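Local coordinates for protein SAP-like pentraxin (Limulus polyphemus, PDB 3FLP) that probably acts as an invertebrate lectin of the pentraxin family, binding two calcium ions per subunit and assembling into doubly stacked rings of seven subunits, at residues Leu28-Gln33 against Ile134-Thr139; Asp59-Thr64 against Lys130-Ser135. One frame throughout, in Å; residues are numbered along the deposited sequence.

Contact 1 of 2, residues Leu28-Gln33 against Ile134-Thr139; sequences LPAVRQ and ISAGGT
Val31 and Ile134 lie side by side and point the same way, where two loops of the pentraxin beta-sandwich pair for a short distance. Residues 28-33 carry the chain from strand 21-24 of one sheet to strand 33-42 of the other, while 134-139 leads into strand 139-142. CG2 of Val31, set between the backbone N and the carbonyl carbon, meets Ile134 at both CB and CD1, each 3.8 Å away. Branched aliphatic residues suit this buried spot, because each can present a methyl to its neighbour while its backbone pairs. The two form a single antiparallel, hydrogen-bonded bridge: Val31 N donates to Ile134 O, and Ile134 N donates its N-H to Val31 O at 3.0 Å, the latter bond bent to 134° at the hydrogen.

Nearer the surface, small residues take over. Ala30 CB and Ala136 CB meet at 4.0 Å, and with side chains no larger than a methyl, the backbones close to 3.9 Å between Ala30 CA and Ala136 CA. A CA-H...O contact from Ala30 CA to Ile134 O adds to the approach.

Beyond the alanines, Leu28 is gripped through its backbone. Its N donates to Gly138 O at 2.8 Å, and its O accepts from Gly137 N at 2.9 Å. Gly137 has a phi of +94°, where a CB would press on the preceding carbonyl, so glycine suits this position. The Leu28 side chain rests on Val193, while Pro29 packs on Gln26 of a neighbouring subunit. One water bridges the two loops, hydrogen-bonded to Pro29 O and Ser135 O, and accepting from Gly138 N at 3.2 Å.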
loop_
_atom_site.group_PDB
_atom_site.type_symbol
_atom_site.label_atom_id
_atom_site.label_comp_id
_atom_site.label_asym_id
_atom_site.label_seq_id
_atom_site.Cartn_x
_atom_site.Cartn_y
_atom_site.Cartn_z
ATOM N N LEU A 28 21.077 33.780 -25.372
ATOM C CA LEU A 28 21.515 32.396 -25.412
ATOM C C LEU A 28 23.029 32.265 -25.324
ATOM O O LEU A 28 23.765 33.225 -25.564
ATOM C CB LEU A 28 21.028 31.734 -26.707
ATOM C CG LEU A 28 19.527 31.768 -26.994
ATOM C CD1 LEU A 28 19.226 30.967 -28.254
ATOM C CD2 LEU A 28 18.773 31.192 -25.820
ATOM N N PRO A 29 23.514 31.077 -24.938
ATOM C CA PRO A 29 24.959 30.861 -24.844
ATOM C C PRO A 29 25.390 30.485 -26.258
ATOM O O PRO A 29 24.544 30.372 -27.149
ATOM C CB PRO A 29 25.064 29.675 -23.895
ATOM C CG PRO A 29 23.859 28.851 -24.288
ATOM C CD PRO A 29 22.769 29.915 -24.416
ATOM N N ALA A 30 26.687 30.307 -26.477
ATOM C CA ALA A 30 27.165 29.899 -27.793
ATOM C C ALA A 30 26.681 28.459 -27.971
ATOM O O ALA A 30 26.706 27.678 -27.016
ATOM C CB ALA A 30 28.691 29.945 -27.838
ATOM N N VAL A 31 26.227 28.104 -29.170
ATOM C CA VAL A 31 25.765 26.735 -29.413
ATOM C C VAL A 31 26.239 26.242 -30.770
ATOM O O VAL A 31 26.403 27.034 -31.703
ATOM C CB VAL A 31 24.205 26.620 -29.411
ATOM C CG1 VAL A 31 23.626 27.087 -28.071
ATOM C CG2 VAL A 31 23.619 27.432 -30.565
ATOM N N ARG A 32 26.473 24.939 -30.883
ATOM C CA ARG A 32 26.860 24.394 -32.170
ATOM C C ARG A 32 25.732 23.526 -32.714
ATOM O O ARG A 32 25.786 23.048 -33.843
ATOM C CB ARG A 32 28.188 23.628 -32.098
ATOM C CG ARG A 32 28.407 22.726 -30.915
ATOM C CD ARG A 32 29.698 21.932 -31.143
ATOM N NE ARG A 32 30.904 22.765 -31.168
ATOM C CZ ARG A 32 32.046 22.409 -31.761
ATOM N NH1 ARG A 32 32.138 21.245 -32.391
ATOM N NH2 ARG A 32 33.108 23.197 -31.704
ATOM N N GLN A 33 24.690 23.368 -31.901
ATOM C CA GLN A 33 23.509 22.590 -32.262
ATOM C C GLN A 33 22.291 23.208 -31.584
ATOM O O GLN A 33 22.400 23.825 -30.525
ATOM C CB GLN A 33 23.635 21.139 -31.790
ATOM C CG GLN A 33 24.791 20.358 -32.384
ATOM C CD GLN A 33 24.890 18.960 -31.794
ATOM O OE1 GLN A 33 24.924 18.792 -30.571
ATOM N NE2 GLN A 33 24.943 17.957 -32.655
ATOM N N ILE A 134 26.820 29.308 -33.574
ATOM C CA ILE A 134 26.125 30.546 -33.256
ATOM C C ILE A 134 26.866 31.208 -32.097
ATOM O O ILE A 134 26.991 30.631 -31.017
ATOM C CB ILE A 134 24.653 30.266 -32.870
ATOM C CG1 ILE A 134 23.937 29.613 -34.058
ATOM C CG2 ILE A 134 23.957 31.559 -32.467
ATOM C CD1 ILE A 134 22.541 29.140 -33.753
ATOM N N SER A 135 27.370 32.413 -32.331
ATOM C CA SER A 135 28.108 33.127 -31.303
ATOM C C SER A 135 27.235 33.432 -30.088
ATOM O O SER A 135 26.017 33.579 -30.200
ATOM C CB SER A 135 28.702 34.413 -31.884
ATOM O OG SER A 135 27.827 34.982 -32.837
ATOM N N ALA A 136 27.877 33.506 -28.928
ATOM C CA ALA A 136 27.207 33.767 -27.663
ATOM C C ALA A 136 26.493 35.108 -27.635
ATOM O O ALA A 136 26.912 36.060 -28.296
ATOM C CB ALA A 136 28.226 33.713 -26.527
ATOM N N GLY A 137 25.412 35.178 -26.866
ATOM C CA GLY A 137 24.681 36.428 -26.738
ATOM C C GLY A 137 23.510 36.637 -27.674
ATOM O O GLY A 137 23.069 37.766 -27.862
ATOM N N GLY A 138 22.997 35.560 -28.259
ATOM C CA GLY A 138 21.876 35.690 -29.173
ATOM C C GLY A 138 20.569 36.042 -28.481
ATOM O O GLY A 138 20.212 35.438 -27.470
ATOM N N THR A 139 19.860 37.028 -29.029
ATOM C CA THR A 139 18.580 37.477 -28.494
ATOM C C THR A 139 17.469 36.753 -29.245
ATOM O O THR A 139 17.444 36.758 -30.477
ATOM C CB THR A 139 18.383 39.010 -28.693
ATOM O OG1 THR A 139 19.338 39.725 -27.901
ATOM C CG2 THR A 139 16.989 39.438 -28.277
HETATM O O HOH W 1 23.799 32.508 -28.901
#

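Contact 2 of 2, residues Asp59-Thr64 against Lys130-Ser135. With CA (calcium ion), chain O.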
loop_
_atom_site.group_PDB
_atom_site.type_symbol
_atom_site.label_atom_id
_atom_site.label_comp_id
_atom_site.label_asym_id
_atom_site.label_seq_id
_atom_site.Cartn_x
_atom_site.Cartn_y
_atom_site.Cartn_z
ATOM N N ASP A 59 21.857 39.550 -37.539
ATOM C CA ASP A 59 20.451 39.522 -37.161
ATOM C C ASP A 59 19.754 38.218 -37.554
ATOM O O ASP A 59 18.664 37.919 -37.063
ATOM C CB ASP A 59 19.702 40.726 -37.766
ATOM C CG ASP A 59 19.703 40.734 -39.295
ATOM O OD1 ASP A 59 20.792 40.625 -39.908
ATOM O OD2 ASP A 59 18.607 40.871 -39.886
ATOM N N ASN A 60 20.398 37.442 -38.423
ATOM C CA ASN A 60 19.830 36.184 -38.896
ATOM C C ASN A 60 20.653 34.952 -38.499
ATOM O O ASN A 60 21.005 34.132 -39.343
ATOM C CB ASN A 60 19.671 36.248 -40.422
ATOM C CG ASN A 60 18.618 37.267 -40.865
ATOM O OD1 ASN A 60 18.242 38.165 -40.103
ATOM N ND2 ASN A 60 18.146 37.136 -42.106
ATOM N N GLN A 61 20.949 34.822 -37.212
ATOM C CA GLN A 61 21.728 33.688 -36.721
ATOM C C GLN A 61 20.980 32.363 -36.869
ATOM O O GLN A 61 21.538 31.367 -37.328
ATOM C CB GLN A 61 22.106 33.908 -35.248
ATOM C CG GLN A 61 23.296 34.835 -35.046
ATOM C CD GLN A 61 24.628 34.144 -35.318
ATOM O OE1 GLN A 61 24.676 33.046 -35.880
ATOM N NE2 GLN A 61 25.717 34.788 -34.918
ATOM N N PHE A 62 19.710 32.361 -36.491
ATOM C CA PHE A 62 18.900 31.152 -36.567
ATOM C C PHE A 62 17.439 31.575 -36.649
ATOM O O PHE A 62 16.944 32.272 -35.767
ATOM C CB PHE A 62 19.163 30.313 -35.319
ATOM C CG PHE A 62 18.552 28.956 -35.360
ATOM C CD1 PHE A 62 17.210 28.774 -35.060
ATOM C CD2 PHE A 62 19.324 27.847 -35.683
ATOM C CE1 PHE A 62 16.646 27.507 -35.075
ATOM C CE2 PHE A 62 18.768 26.581 -35.700
ATOM C CZ PHE A 62 17.427 26.414 -35.396
ATOM N N ILE A 63 16.751 31.181 -37.715
ATOM C CA ILE A 63 15.354 31.563 -37.863
ATOM C C ILE A 63 14.506 30.438 -38.425
ATOM O O ILE A 63 14.826 29.860 -39.468
ATOM C CB ILE A 63 15.180 32.788 -38.792
ATOM C CG1 ILE A 63 16.520 33.497 -39.007
ATOM C CG2 ILE A 63 14.188 33.757 -38.173
ATOM C CD1 ILE A 63 16.445 34.639 -39.995
ATOM N N THR A 64 13.418 30.130 -37.729
ATOM C CA THR A 64 12.501 29.086 -38.170
ATOM C C THR A 64 11.302 29.763 -38.816
ATOM O O THR A 64 10.955 30.890 -38.474
ATOM C CB THR A 64 11.989 28.225 -36.991
ATOM O OG1 THR A 64 11.286 29.062 -36.064
ATOM C CG2 THR A 64 13.152 27.523 -36.288
ATOM N N LYS A 130 26.782 24.302 -41.959
ATOM C CA LYS A 130 27.827 23.340 -41.646
ATOM C C LYS A 130 29.088 24.043 -41.156
ATOM O O LYS A 130 29.599 24.955 -41.812
ATOM C CB LYS A 130 28.142 22.479 -42.869
ATOM C CG LYS A 130 29.243 21.463 -42.628
ATOM C CD LYS A 130 29.276 20.411 -43.724
ATOM C CE LYS A 130 30.455 19.470 -43.547
ATOM N NZ LYS A 130 30.222 18.183 -44.264
ATOM N N GLY A 131 29.577 23.610 -39.995
ATOM C CA GLY A 131 30.765 24.203 -39.413
ATOM C C GLY A 131 30.465 25.516 -38.705
ATOM O O GLY A 131 31.355 26.139 -38.131
ATOM N N HIS A 132 29.210 25.947 -38.739
ATOM C CA HIS A 132 28.852 27.198 -38.092
ATOM C C HIS A 132 28.506 27.029 -36.621
ATOM O O HIS A 132 27.842 26.073 -36.230
ATOM C CB HIS A 132 27.661 27.863 -38.788
ATOM C CG HIS A 132 27.249 29.156 -38.155
ATOM N ND1 HIS A 132 28.016 30.300 -38.231
ATOM C CD2 HIS A 132 26.162 29.481 -37.415
ATOM C CE1 HIS A 132 27.420 31.274 -37.566
ATOM N NE2 HIS A 132 26.293 30.803 -37.061
ATOM N N GLN A 133 28.967 27.977 -35.816
ATOM C CA GLN A 133 28.688 27.998 -34.390
ATOM C C GLN A 133 28.033 29.338 -34.104
ATOM O O GLN A 133 28.614 30.386 -34.373
ATOM C CB GLN A 133 29.973 27.900 -33.571
ATOM C CG GLN A 133 30.624 26.531 -33.579
ATOM C CD GLN A 133 31.830 26.471 -32.664
ATOM O OE1 GLN A 133 31.759 26.882 -31.498
ATOM N NE2 GLN A 133 32.946 25.957 -33.180
ATOM N N ILE A 134 26.820 29.308 -33.574
ATOM C CA ILE A 134 26.125 30.546 -33.256
ATOM C C ILE A 134 26.866 31.208 -32.097
ATOM O O ILE A 134 26.991 30.631 -31.017
ATOM C CB ILE A 134 24.653 30.266 -32.870
ATOM C CG1 ILE A 134 23.937 29.613 -34.058
ATOM C CG2 ILE A 134 23.957 31.559 -32.467
ATOM C CD1 ILE A 134 22.541 29.140 -33.753
ATOM N N SER A 135 27.370 32.413 -32.331
ATOM C CA SER A 135 28.108 33.127 -31.303
ATOM C C SER A 135 27.235 33.432 -30.088
ATOM O O SER A 135 26.017 33.579 -30.200
ATOM C CB SER A 135 28.702 34.413 -31.884
ATOM O OG SER A 135 27.827 34.982 -32.837
HETATM CA CA CA O . 16.522 39.745 -40.286
HETATM O O HOH W 2 16.272 39.493 -42.607
#
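Gln61 and Ile134 bring the backbones of 59-64 and 130-135 to 6.4 Å between their CA atoms, and no main-chain hydrogen bond joins the two segments. The chain bends sharply within 59-62, with Gln61 and Phe62 both opposite Cys53 in a classic beta bulge, and side chains make the contact. Those of Gln61 and Ile134 run antiparallel past one another; Gln61 is bent at chi2 (-78°), and the length of the glutamine chain carries its amide to the His132 ring. OE1 accepts from His132 NE2 at 3.0 Å, lying at the ring edge and almost in its plane, while the donor sits in the plane of the amide carbonyl. The other amide end, Gln61 NE2, is hydrogen-bonded to Thr55 OG1, so both ends of this buried group are held. In the pentraxin fold this bulge belongs to strand 60-68 beside the calcium site: Asp59 OD2 and Asn60 OD1, small carboxylate and amide ligands, bind one calcium ion at 2.4 and 2.3 Å, with Glu145, Gln146, Asp147 and a water completing it. Phe62 crosses Ile134 obliquely, its CB 3.9 Å from Ile134 CD1.

The two contacts share Ile134 and Ser135, so the loop before strand 139-142 is held by different means along its length. Contact 1 is partly buried and joins loop to loop through main-chain hydrogen bonds, small residues and a water, with members of its first segment reaching neighbouring subunits. Contact 2 is buried, joins the same loop to the bulged part of strand 60-68 through side chains, and touches no other protein chain. Ile134 serves both, giving its backbone to 28-33 and its apolar chain to both partners. Where the loops lie near each other, Arg32 of contact 1 packs on Gln133 of contact 2. Calcium ligands occur in contact 2 alone.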